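Local coordinates for protein AgaA (Rhizobium radiobacter, PDB 6HLX) that serves as a periplasmic solute-binding protein of an ABC transporter and binds the opine agropinic acid for import into the bacterium, at residues Leu86-Ile89 with Gly94-Ser97. Sequence-based numbering, arbitrary orientation.
Sequences LERI and GKAS. With EDO (1,2-ethanediol), chain B; EDO (1,2-ethanediol), chain C.
The methyl of Ala96 presses against the C-terminal turn of helix 79-90: its CB lies 3.4 Å from the carbonyl O of Ile89 and 3.6 Å from Ile89 CA. The CB of Ile89 points away from the loop, yet CG2, trans to the backbone N (chi1 of -64° places CG1 beside that N), still touches Ala96 CB at 4.0 Å. Ile89 and Ala96 are both buried, and Val18 also touches the Ile89 side chain. No direct hydrogen bond joins the segments; instead one water accepts from Ala96 N and can donate to Ile89 O, 3.1 Å from each, bridging the helix end to the loop backbone.

Toward solvent, beside the exposed Lys95, the fit loosens. Arg88, extended from CG to NE, slants across Lys95, whose CE meets the guanidinium at its edge, 4.0 Å from Arg88 NH2. Lys95 NZ stays 5.0 Å from Arg88 NH2, whose salt bridge to Asp16 OD2 probably offsets the like charges. A 1,2-ethanediol, probably from the crystallisation liquor, accepts a nearly straight bond (170°) from Lys95 N through O2.

Away from the ligand and zinc sites, a helix C-terminus here packs on the loop leading to helix 99-102, within the periplasmic-binding-protein fold of solute-binding family 5.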
ATOM      1  N   LEU A  86     -15.334 -10.986   5.523  1.00 19.98           N
ATOM      2  CA  LEU A  86     -14.149 -11.476   6.231  1.00 20.50           C
ATOM      3  C   LEU A  86     -13.794 -12.890   5.819  1.00 23.51           C
ATOM      4  O   LEU A  86     -12.618 -13.184   5.618  1.00 23.29           O
ATOM      5  CB  LEU A  86     -14.324 -11.366   7.755  1.00 20.95           C
ATOM      6  CG  LEU A  86     -14.417  -9.935   8.313  1.00 25.33           C
ATOM      7  CD1 LEU A  86     -14.704  -9.953   9.812  1.00 26.15           C
ATOM      8  CD2 LEU A  86     -13.150  -9.111   8.011  1.00 27.49           C
ATOM      9  N   GLU A  87     -14.801 -13.765   5.651  1.00 22.10           N
ATOM     10  CA  GLU A  87     -14.549 -15.147   5.213  1.00 22.37           C
ATOM     11  C   GLU A  87     -13.864 -15.222   3.849  1.00 27.55           C
ATOM     12  O   GLU A  87     -13.023 -16.108   3.637  1.00 26.94           O
ATOM     13  CB  GLU A  87     -15.816 -15.974   5.262  1.00 23.83           C
ATOM     14  CG  GLU A  87     -16.080 -16.435   6.683  1.00 29.41           C
ATOM     15  CD  GLU A  87     -17.372 -17.197   6.889  1.00 53.40           C
ATOM     16  OE1 GLU A  87     -17.508 -17.829   7.960  1.00 42.42           O
ATOM     17  OE2 GLU A  87     -18.247 -17.160   5.994  1.00 50.63           O
ATOM     18  N   ARG A  88     -14.169 -14.264   2.948  1.00 23.96           N
ATOM     19  CA  ARG A  88     -13.514 -14.209   1.627  1.00 24.89           C
ATOM     20  C   ARG A  88     -12.026 -13.873   1.776  1.00 27.06           C
ATOM     21  O   ARG A  88     -11.186 -14.405   1.045  1.00 27.53           O
ATOM     22  CB  ARG A  88     -14.228 -13.201   0.709  1.00 26.23           C
ATOM     23  CG  ARG A  88     -13.730 -13.286  -0.713  1.00 32.47           C
ATOM     24  CD  ARG A  88     -14.697 -12.805  -1.765  1.00 37.11           C
ATOM     25  NE  ARG A  88     -14.056 -13.006  -3.056  1.00 44.99           N
ATOM     26  CZ  ARG A  88     -13.566 -12.038  -3.822  1.00 53.88           C
ATOM     27  NH1 ARG A  88     -13.737 -10.760  -3.484  1.00 29.27           N
ATOM     28  NH2 ARG A  88     -12.932 -12.335  -4.949  1.00 39.86           N
ATOM     29  N   ILE A  89     -11.691 -13.015   2.738  1.00 22.68           N
ATOM     30  CA  ILE A  89     -10.290 -12.650   2.990  1.00 21.99           C
ATOM     31  C   ILE A  89      -9.534 -13.854   3.562  1.00 26.75           C
ATOM     32  O   ILE A  89      -8.398 -14.146   3.165  1.00 26.02           O
ATOM     33  CB  ILE A  89     -10.205 -11.436   3.953  1.00 23.42           C
ATOM     34  CG1 ILE A  89     -10.854 -10.179   3.284  1.00 22.63           C
ATOM     35  CG2 ILE A  89      -8.716 -11.169   4.346  1.00 24.80           C
ATOM     36  CD1 ILE A  89     -11.205  -9.002   4.307  1.00 26.27           C
ATOM     37  N   GLY A  94      -8.382 -18.524  -1.719  1.00 28.35           N
ATOM     38  CA  GLY A  94      -8.738 -17.226  -2.277  1.00 27.87           C
ATOM     39  C   GLY A  94      -7.559 -16.343  -2.640  1.00 29.88           C
ATOM     40  O   GLY A  94      -6.412 -16.640  -2.291  1.00 30.43           O
ATOM     41  N   LYS A  95      -7.851 -15.215  -3.282  1.00 25.37           N
ATOM     42  CA  LYS A  95      -6.803 -14.309  -3.747  1.00 25.61           C
ATOM     43  C   LYS A  95      -6.623 -13.046  -2.867  1.00 26.29           C
ATOM     44  O   LYS A  95      -6.003 -12.087  -3.326  1.00 25.77           O
ATOM     45  CB  LYS A  95      -7.029 -13.946  -5.233  1.00 29.91           C
ATOM     46  CG  LYS A  95      -8.365 -13.302  -5.570  1.00 51.01           C
ATOM     47  CD  LYS A  95      -8.577 -13.312  -7.086  1.00 63.89           C
ATOM     48  CE  LYS A  95     -10.032 -13.324  -7.469  1.00 79.56           C
ATOM     49  NZ  LYS A  95     -10.217 -13.648  -8.911  1.00 92.78           N
ATOM     50  N   ALA A  96      -7.121 -13.047  -1.610  1.00 20.35           N
ATOM     51  CA  ALA A  96      -6.970 -11.862  -0.758  1.00 19.73           C
ATOM     52  C   ALA A  96      -5.504 -11.572  -0.506  1.00 22.25           C
ATOM     53  O   ALA A  96      -4.760 -12.451  -0.036  1.00 21.42           O
ATOM     54  CB  ALA A  96      -7.694 -12.060   0.564  1.00 20.27           C
ATOM     55  N   SER A  97      -5.085 -10.328  -0.798  1.00 19.99           N
ATOM     56  CA  SER A  97      -3.682  -9.935  -0.625  1.00 19.12           C
ATOM     57  C   SER A  97      -3.211  -9.912   0.834  1.00 21.75           C
ATOM     58  O   SER A  97      -1.998 -10.058   1.066  1.00 21.55           O
ATOM     59  CB  SER A  97      -3.432  -8.568  -1.263  1.00 19.74           C
ATOM     60  OG  SER A  97      -3.802  -8.597  -2.636  1.00 20.43           O
TER
HETATM   61  C1  EDO B 635     -12.408 -16.540  -4.704  1.00 63.74           C
HETATM   62  O1  EDO B 635     -12.264 -17.946  -4.807  1.00 65.31           O
HETATM   63  C2  EDO B 635     -11.025 -15.888  -4.820  1.00 61.37           C
HETATM   64  O2  EDO B 635     -10.918 -14.860  -3.848  1.00 59.39           O
HETATM   65  C1  EDO C 636     -14.386 -18.385  10.280  1.00 64.10           C
HETATM   66  O1  EDO C 636     -15.791 -18.171  10.201  1.00 62.55           O
HETATM   67  C2  EDO C 636     -13.836 -18.749   8.875  1.00 64.81           C
HETATM   68  O2  EDO C 636     -12.425 -18.918   8.939  1.00 65.29           O
HETATM   69  O   HOH W   1      -8.203 -15.259   0.301  1.00 29.71           O